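Local atomic coordinates of L-Ribose isomerase (Acinetobacter, PDB entry 4Q0S), a protein that isomerises the rare aldose L-ribose, probably to its ketose L-ribulose, in a metal-containing cupin barrel. Residues Lys122-Val128 / Val212-Thr218; Glu132-Tyr137 / Thr179-Arg185. All coordinates share one frame; numbering follows the deposited sequence.

Contact 1 (Lys122-Val128 / Val212-Thr218). With CO (cobalt (II) ion), chain B; RB0 (D-ribitol), chain C.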
loop_
_atom_site.group_PDB
_atom_site.type_symbol
_atom_site.label_atom_id
_atom_site.label_comp_id
_atom_site.label_asym_id
_atom_site.label_seq_id
_atom_site.Cartn_x
_atom_site.Cartn_y
_atom_site.Cartn_z
ATOM N N LYS A 122 23.707 11.836 -16.644
ATOM C CA LYS A 122 22.615 11.057 -16.066
ATOM C C LYS A 122 21.408 10.705 -16.930
ATOM O O LYS A 122 20.745 11.574 -17.499
ATOM C CB LYS A 122 22.102 11.726 -14.787
ATOM C CG LYS A 122 20.987 10.927 -14.094
ATOM C CD LYS A 122 20.577 11.547 -12.767
ATOM C CE LYS A 122 19.902 12.897 -12.966
ATOM N NZ LYS A 122 19.604 13.547 -11.662
ATOM N N THR A 123 21.138 9.406 -17.001
ATOM C CA THR A 123 19.989 8.864 -17.710
ATOM C C THR A 123 18.988 8.479 -16.606
ATOM O O THR A 123 19.358 7.822 -15.624
ATOM C CB THR A 123 20.366 7.607 -18.524
ATOM O OG1 THR A 123 21.102 7.994 -19.692
ATOM C CG2 THR A 123 19.110 6.842 -18.936
ATOM N N GLU A 124 17.731 8.885 -16.775
ATOM C CA GLU A 124 16.683 8.618 -15.788
ATOM C C GLU A 124 15.594 7.674 -16.307
ATOM O O GLU A 124 15.482 7.430 -17.507
ATOM C CB GLU A 124 16.002 9.933 -15.378
ATOM C CG GLU A 124 16.945 11.043 -14.917
ATOM C CD GLU A 124 16.261 12.405 -14.803
ATOM O OE1 GLU A 124 15.039 12.503 -15.034
ATOM O OE2 GLU A 124 16.955 13.391 -14.490
ATOM N N SER A 125 14.797 7.157 -15.373
ATOM C CA SER A 125 13.663 6.290 -15.674
ATOM C C SER A 125 12.605 6.680 -14.644
ATOM O O SER A 125 12.940 6.962 -13.485
ATOM C CB SER A 125 14.027 4.808 -15.525
ATOM O OG SER A 125 14.100 4.419 -14.162
ATOM N N TYR A 126 11.341 6.717 -15.062
ATOM C CA TYR A 126 10.264 7.111 -14.160
ATOM C C TYR A 126 9.228 6.034 -13.909
ATOM O O TYR A 126 8.848 5.291 -14.812
ATOM C CB TYR A 126 9.519 8.341 -14.697
ATOM C CG TYR A 126 10.403 9.458 -15.181
ATOM C CD1 TYR A 126 11.401 9.982 -14.367
ATOM C CD2 TYR A 126 10.231 9.999 -16.457
ATOM C CE1 TYR A 126 12.213 11.020 -14.805
ATOM C CE2 TYR A 126 11.035 11.039 -16.909
ATOM C CZ TYR A 126 12.026 11.544 -16.079
ATOM O OH TYR A 126 12.843 12.556 -16.526
ATOM N N GLU A 127 8.754 5.989 -12.674
ATOM C CA GLU A 127 7.720 5.056 -12.255
ATOM C C GLU A 127 6.753 5.891 -11.418
ATOM O O GLU A 127 7.118 6.365 -10.345
ATOM C CB GLU A 127 8.325 3.942 -11.392
ATOM C CG GLU A 127 7.312 2.935 -10.870
ATOM C CD GLU A 127 7.853 2.098 -9.721
ATOM O OE1 GLU A 127 8.994 1.602 -9.822
ATOM O OE2 GLU A 127 7.128 1.930 -8.720
ATOM N N VAL A 128 5.536 6.102 -11.910
ATOM C CA VAL A 128 4.572 6.885 -11.151
ATOM C C VAL A 128 3.975 6.001 -10.058
ATOM O O VAL A 128 3.523 4.889 -10.326
ATOM C CB VAL A 128 3.440 7.437 -12.058
ATOM C CG1 VAL A 128 2.368 8.134 -11.205
ATOM C CG2 VAL A 128 4.024 8.426 -13.076
ATOM N N VAL A 212 3.597 11.538 -7.110
ATOM C CA VAL A 212 4.683 10.857 -6.419
ATOM C C VAL A 212 5.318 9.940 -7.449
ATOM O O VAL A 212 4.647 9.071 -8.020
ATOM C CB VAL A 212 4.175 10.023 -5.211
ATOM C CG1 VAL A 212 5.366 9.399 -4.463
ATOM C CG2 VAL A 212 3.389 10.910 -4.266
ATOM N N VAL A 213 6.610 10.138 -7.692
ATOM C CA VAL A 213 7.317 9.345 -8.690
ATOM C C VAL A 213 8.616 8.763 -8.169
ATOM O O VAL A 213 9.387 9.432 -7.483
ATOM C CB VAL A 213 7.662 10.199 -9.939
ATOM C CG1 VAL A 213 8.321 9.324 -11.025
ATOM C CG2 VAL A 213 6.406 10.856 -10.483
ATOM N N ARG A 214 8.858 7.509 -8.508
ATOM C CA ARG A 214 10.082 6.852 -8.110
ATOM C C ARG A 214 11.058 6.978 -9.287
ATOM O O ARG A 214 10.756 6.555 -10.405
ATOM C CB ARG A 214 9.789 5.381 -7.799
ATOM C CG ARG A 214 10.988 4.576 -7.339
ATOM C CD ARG A 214 10.598 3.114 -7.146
ATOM N NE ARG A 214 9.836 2.873 -5.917
ATOM C CZ ARG A 214 10.366 2.356 -4.809
ATOM N NH1 ARG A 214 9.612 2.166 -3.735
ATOM N NH2 ARG A 214 11.654 2.029 -4.783
ATOM N N GLU A 215 12.214 7.591 -9.053
ATOM C CA GLU A 215 13.198 7.721 -10.117
ATOM C C GLU A 215 14.372 6.786 -9.890
ATOM O O GLU A 215 14.932 6.729 -8.798
ATOM C CB GLU A 215 13.731 9.156 -10.228
ATOM C CG GLU A 215 14.821 9.286 -11.306
ATOM C CD GLU A 215 15.416 10.674 -11.392
ATOM O OE1 GLU A 215 14.676 11.605 -11.758
ATOM O OE2 GLU A 215 16.624 10.834 -11.094
ATOM N N VAL A 216 14.721 6.039 -10.931
ATOM C CA VAL A 216 15.850 5.126 -10.889
ATOM C C VAL A 216 16.751 5.615 -12.016
ATOM O O VAL A 216 16.395 5.533 -13.190
ATOM C CB VAL A 216 15.408 3.662 -11.139
ATOM C CG1 VAL A 216 16.617 2.785 -11.362
ATOM C CG2 VAL A 216 14.630 3.150 -9.937
ATOM N N SER A 217 17.910 6.148 -11.658
ATOM C CA SER A 217 18.807 6.680 -12.671
ATOM C C SER A 217 20.249 6.327 -12.378
ATOM O O SER A 217 20.545 5.597 -11.427
ATOM C CB SER A 217 18.679 8.199 -12.709
ATOM O OG SER A 217 19.289 8.758 -11.557
ATOM N N THR A 218 21.144 6.842 -13.216
ATOM C CA THR A 218 22.565 6.630 -13.017
ATOM C C THR A 218 22.958 7.666 -11.964
ATOM O O THR A 218 22.141 8.516 -11.596
ATOM C CB THR A 218 23.370 6.833 -14.337
ATOM O OG1 THR A 218 23.082 8.117 -14.894
ATOM C CG2 THR A 218 22.999 5.763 -15.360
HETATM CO CO CO B . 16.548 15.284 -14.654
HETATM C C1 RB0 C . 15.924 17.459 -10.477
HETATM O O1 RB0 C . 16.425 18.573 -9.759
HETATM C C2 RB0 C . 16.647 16.198 -10.028
HETATM O O2 RB0 C . 17.982 16.199 -10.528
HETATM C C3 RB0 C . 15.885 14.940 -10.495
HETATM O O3 RB0 C . 16.440 13.786 -9.881
HETATM C C4 RB0 C . 15.884 14.764 -12.018
HETATM O O4 RB0 C . 16.956 15.497 -12.591
HETATM C C5 RB0 C . 14.556 15.238 -12.602
HETATM O O5 RB0 C . 14.491 14.919 -13.992
HETATM O O HOH W 1 11.751 4.319 -12.190
#
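Glu124 and Glu215 bring their carboxylates together on the barrel-interior face of two antiparallel strands, the planes stacked only 20° apart and Glu124 OE1 3.4 Å from Glu215 OE1. Both are acceptors, and each group is turned to other partners. Glu124 OE2 binds the cobalt ion at 1.9 Å, with His117, His119 and His199 and the O4 and O5 hydroxyls of D-ribitol as the other ligands; Glu124 OE1 accepts a hydrogen bond from Tyr126 OH (2.7 Å), which should fix the turn of the carboxylate. Glu215 OE2 receives the ribitol O3 hydroxyl at 3.2 Å and forms a salt bridge with Lys104. The extended start of Lys122 lays CD against Ser217 OG, and a bend at chi3 (67°) carries NZ to weak hydrogen bonds with ribitol O2 and O4. The pair of strands thus forms one wall of the cupin metal and sugar site. Between the backbones, Arg214 N binds Glu127 O at 2.8 Å. Toward the other end, Thr218 OG1 accepts Thr123 N. On the opposite face, Ser125 OG donates to a lone pair of Val216 O (2.7 Å), and a water donates to both Ser125 OG and Arg214 O. Glu127 and Arg214 run alongside each other, beyond salt-bridge distance; Glu127 OE1 pairs with Lys190, Arg214 NH2 with Glu127 of the second subunit.

Contact 2 (Glu132-Tyr137 / Thr179-Arg185)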
loop_
_atom_site.group_PDB
_atom_site.type_symbol
_atom_site.label_atom_id
_atom_site.label_comp_id
_atom_site.label_asym_id
_atom_site.label_seq_id
_atom_site.Cartn_x
_atom_site.Cartn_y
_atom_site.Cartn_z
ATOM N N GLU A 132 -0.547 11.499 -11.464
ATOM C CA GLU A 132 -0.173 11.327 -12.861
ATOM C C GLU A 132 0.941 12.296 -13.167
ATOM O O GLU A 132 0.996 13.392 -12.613
ATOM C CB GLU A 132 -1.367 11.575 -13.787
ATOM C CG GLU A 132 -2.595 10.767 -13.400
ATOM C CD GLU A 132 -3.482 10.408 -14.578
ATOM O OE1 GLU A 132 -3.534 11.177 -15.564
ATOM O OE2 GLU A 132 -4.143 9.351 -14.508
ATOM N N MET A 133 1.833 11.885 -14.050
ATOM C CA MET A 133 2.972 12.704 -14.387
ATOM C C MET A 133 2.949 13.167 -15.832
ATOM O O MET A 133 2.870 12.355 -16.760
ATOM C CB MET A 133 4.241 11.906 -14.102
ATOM C CG MET A 133 5.531 12.580 -14.478
ATOM S SD MET A 133 6.865 11.388 -14.336
ATOM C CE MET A 133 8.273 12.464 -13.953
ATOM N N GLU A 134 2.999 14.481 -16.019
ATOM C CA GLU A 134 3.018 15.048 -17.357
ATOM C C GLU A 134 4.449 15.458 -17.642
ATOM O O GLU A 134 4.992 16.376 -17.019
ATOM C CB GLU A 134 2.063 16.242 -17.459
ATOM C CG GLU A 134 0.601 15.813 -17.482
ATOM C CD GLU A 134 -0.358 16.953 -17.787
ATOM O OE1 GLU A 134 -1.173 16.799 -18.718
ATOM O OE2 GLU A 134 -0.310 17.991 -17.103
ATOM N N VAL A 135 5.059 14.741 -18.576
ATOM C CA VAL A 135 6.442 14.974 -18.957
ATOM C C VAL A 135 6.526 15.742 -20.267
ATOM O O VAL A 135 5.818 15.446 -21.229
ATOM C CB VAL A 135 7.205 13.631 -19.115
ATOM C CG1 VAL A 135 8.700 13.889 -19.281
ATOM C CG2 VAL A 135 6.952 12.743 -17.903
ATOM N N PHE A 136 7.392 16.745 -20.281
ATOM C CA PHE A 136 7.614 17.564 -21.459
ATOM C C PHE A 136 9.084 17.328 -21.759
ATOM O O PHE A 136 9.920 17.378 -20.854
ATOM C CB PHE A 136 7.352 19.037 -21.122
ATOM C CG PHE A 136 6.031 19.270 -20.435
ATOM C CD1 PHE A 136 4.840 19.289 -21.162
ATOM C CD2 PHE A 136 5.972 19.417 -19.052
ATOM C CE1 PHE A 136 3.608 19.448 -20.519
ATOM C CE2 PHE A 136 4.750 19.575 -18.401
ATOM C CZ PHE A 136 3.564 19.591 -19.136
ATOM N N TYR A 137 9.409 17.043 -23.016
ATOM C CA TYR A 137 10.797 16.791 -23.351
ATOM C C TYR A 137 11.131 16.981 -24.824
ATOM O O TYR A 137 10.249 17.089 -25.675
ATOM C CB TYR A 137 11.183 15.368 -22.946
ATOM C CG TYR A 137 10.474 14.300 -23.751
ATOM C CD1 TYR A 137 9.140 13.987 -23.506
ATOM C CD2 TYR A 137 11.140 13.605 -24.765
ATOM C CE1 TYR A 137 8.482 13.006 -24.241
ATOM C CE2 TYR A 137 10.489 12.626 -25.513
ATOM C CZ TYR A 137 9.162 12.329 -25.244
ATOM O OH TYR A 137 8.512 11.346 -25.953
ATOM N N THR A 179 8.959 20.113 -26.772
ATOM C CA THR A 179 7.732 19.923 -27.534
ATOM C C THR A 179 7.058 18.555 -27.423
ATOM O O THR A 179 5.849 18.447 -27.644
ATOM C CB THR A 179 7.997 20.243 -29.019
ATOM O OG1 THR A 179 8.961 19.323 -29.541
ATOM C CG2 THR A 179 8.563 21.648 -29.151
ATOM N N SER A 180 7.821 17.516 -27.096
ATOM C CA SER A 180 7.237 16.187 -26.950
ATOM C C SER A 180 6.577 16.079 -25.581
ATOM O O SER A 180 7.061 16.641 -24.598
ATOM C CB SER A 180 8.301 15.100 -27.109
ATOM O OG SER A 180 8.617 14.906 -28.479
ATOM N N TYR A 181 5.474 15.347 -25.520
ATOM C CA TYR A 181 4.720 15.210 -24.281
ATOM C C TYR A 181 4.188 13.803 -24.080
ATOM O O TYR A 181 3.860 13.103 -25.037
ATOM C CB TYR A 181 3.550 16.198 -24.303
ATOM C CG TYR A 181 2.441 15.918 -23.312
ATOM C CD1 TYR A 181 2.433 16.514 -22.050
ATOM C CD2 TYR A 181 1.376 15.080 -23.652
ATOM C CE1 TYR A 181 1.382 16.291 -21.152
ATOM C CE2 TYR A 181 0.329 14.848 -22.764
ATOM C CZ TYR A 181 0.335 15.456 -21.521
ATOM O OH TYR A 181 -0.715 15.243 -20.658
ATOM N N VAL A 182 4.095 13.399 -22.820
ATOM C CA VAL A 182 3.569 12.092 -22.473
ATOM C C VAL A 182 3.019 12.178 -21.054
ATOM O O VAL A 182 3.579 12.871 -20.203
ATOM C CB VAL A 182 4.666 10.987 -22.557
ATOM C CG1 VAL A 182 5.755 11.227 -21.522
ATOM C CG2 VAL A 182 4.042 9.631 -22.369
ATOM N N ARG A 183 1.904 11.502 -20.816
ATOM C CA ARG A 183 1.292 11.487 -19.498
ATOM C C ARG A 183 1.460 10.077 -18.946
ATOM O O ARG A 183 0.943 9.118 -19.515
ATOM C CB ARG A 183 -0.187 11.868 -19.601
ATOM C CG ARG A 183 -0.859 12.106 -18.254
ATOM C CD ARG A 183 -1.996 13.118 -18.378
ATOM N NE ARG A 183 -2.740 13.263 -17.130
ATOM C CZ ARG A 183 -3.616 14.234 -16.889
ATOM N NH1 ARG A 183 -3.855 15.157 -17.813
ATOM N NH2 ARG A 183 -4.265 14.271 -15.731
ATOM N N LEU A 184 2.194 9.961 -17.841
ATOM C CA LEU A 184 2.466 8.665 -17.221
ATOM C C LEU A 184 1.586 8.427 -16.000
ATOM O O LEU A 184 1.285 9.359 -15.248
ATOM C CB LEU A 184 3.936 8.584 -16.797
ATOM C CG LEU A 184 4.989 8.829 -17.886
ATOM C CD1 LEU A 184 6.387 8.796 -17.266
ATOM C CD2 LEU A 184 4.854 7.777 -18.980
ATOM N N ARG A 185 1.198 7.171 -15.805
ATOM C CA ARG A 185 0.353 6.779 -14.682
ATOM C C ARG A 185 0.916 5.567 -13.956
ATOM O O ARG A 185 1.808 4.890 -14.459
ATOM C CB ARG A 185 -1.062 6.452 -15.178
ATOM C CG ARG A 185 -1.868 7.667 -15.597
ATOM C CD ARG A 185 -3.214 7.248 -16.170
ATOM N NE ARG A 185 -3.114 6.958 -17.593
ATOM C CZ ARG A 185 -3.078 7.890 -18.538
ATOM N NH1 ARG A 185 -3.146 9.173 -18.210
ATOM N NH2 ARG A 185 -2.955 7.541 -19.812
#
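The strand pair 132-137 and 180-185 forms one margin of the second cupin sheet within this chain, with 180-185 as its outermost strand. Backbone bonds join Met133 with Leu184, Val135 with Val182 and Tyr137 with Ser180, as in Leu184 N to Met133 O at 2.7 Å. Glu132, Glu134, Arg183 and Arg185 build a salt-bridge network on one face. Glu132 OE1 takes Arg183 NE at 2.7 Å, its carboxylate nearly perpendicular (84°) to that guanidinium, and a weak bond from Arg185 NH1. Glu134 OE1 meets Arg183 NH1 at 3.3 Å and accepts Tyr181 OH at 2.5 Å from the anti side, while Glu134 OE2 pairs with Arg202. Farther along this face, Phe136 CE1 reaches the edge of the Tyr181 ring, 3.5 Å from CD1. On the other face, Ser180 CB sits over the centre of the Tyr137 ring, a CH-pi contact. The ring is swung there by chi1 of 67°, placing CG between the backbone N and carbonyl carbon; its OH bonds to Pro156 O. Leu184 CD1 touches both Met133 SD (3.9 Å) and Val135 CG2 (4.0 Å). Met133, Val135, Tyr137, Val182 and Leu184 pack toward strands 124-130 and 191-193 of the other sheet, as in the antiparallel two-sheet barrel of the cupins.

From the N terminus, the chain passes through strands 101-108 and 113-118 before reaching 122-128, the first half of contact 1. Strand 124-130 is followed almost at once by 132-137, which lies in the other sheet. A segment of 41 residues without helix or strand then returns to 179-185 and closes contact 2. The chain goes on through strands 191-193 and 199-202 to 212-218, which closes contact 1, so contact 2 is nested inside the larger loop. The two contacts, one in each sheet of the cupin barrel, face each other: Val128 packs on Met133, Leu184 and Arg185, and the methyl end of Met133 reaches the Tyr126 ring.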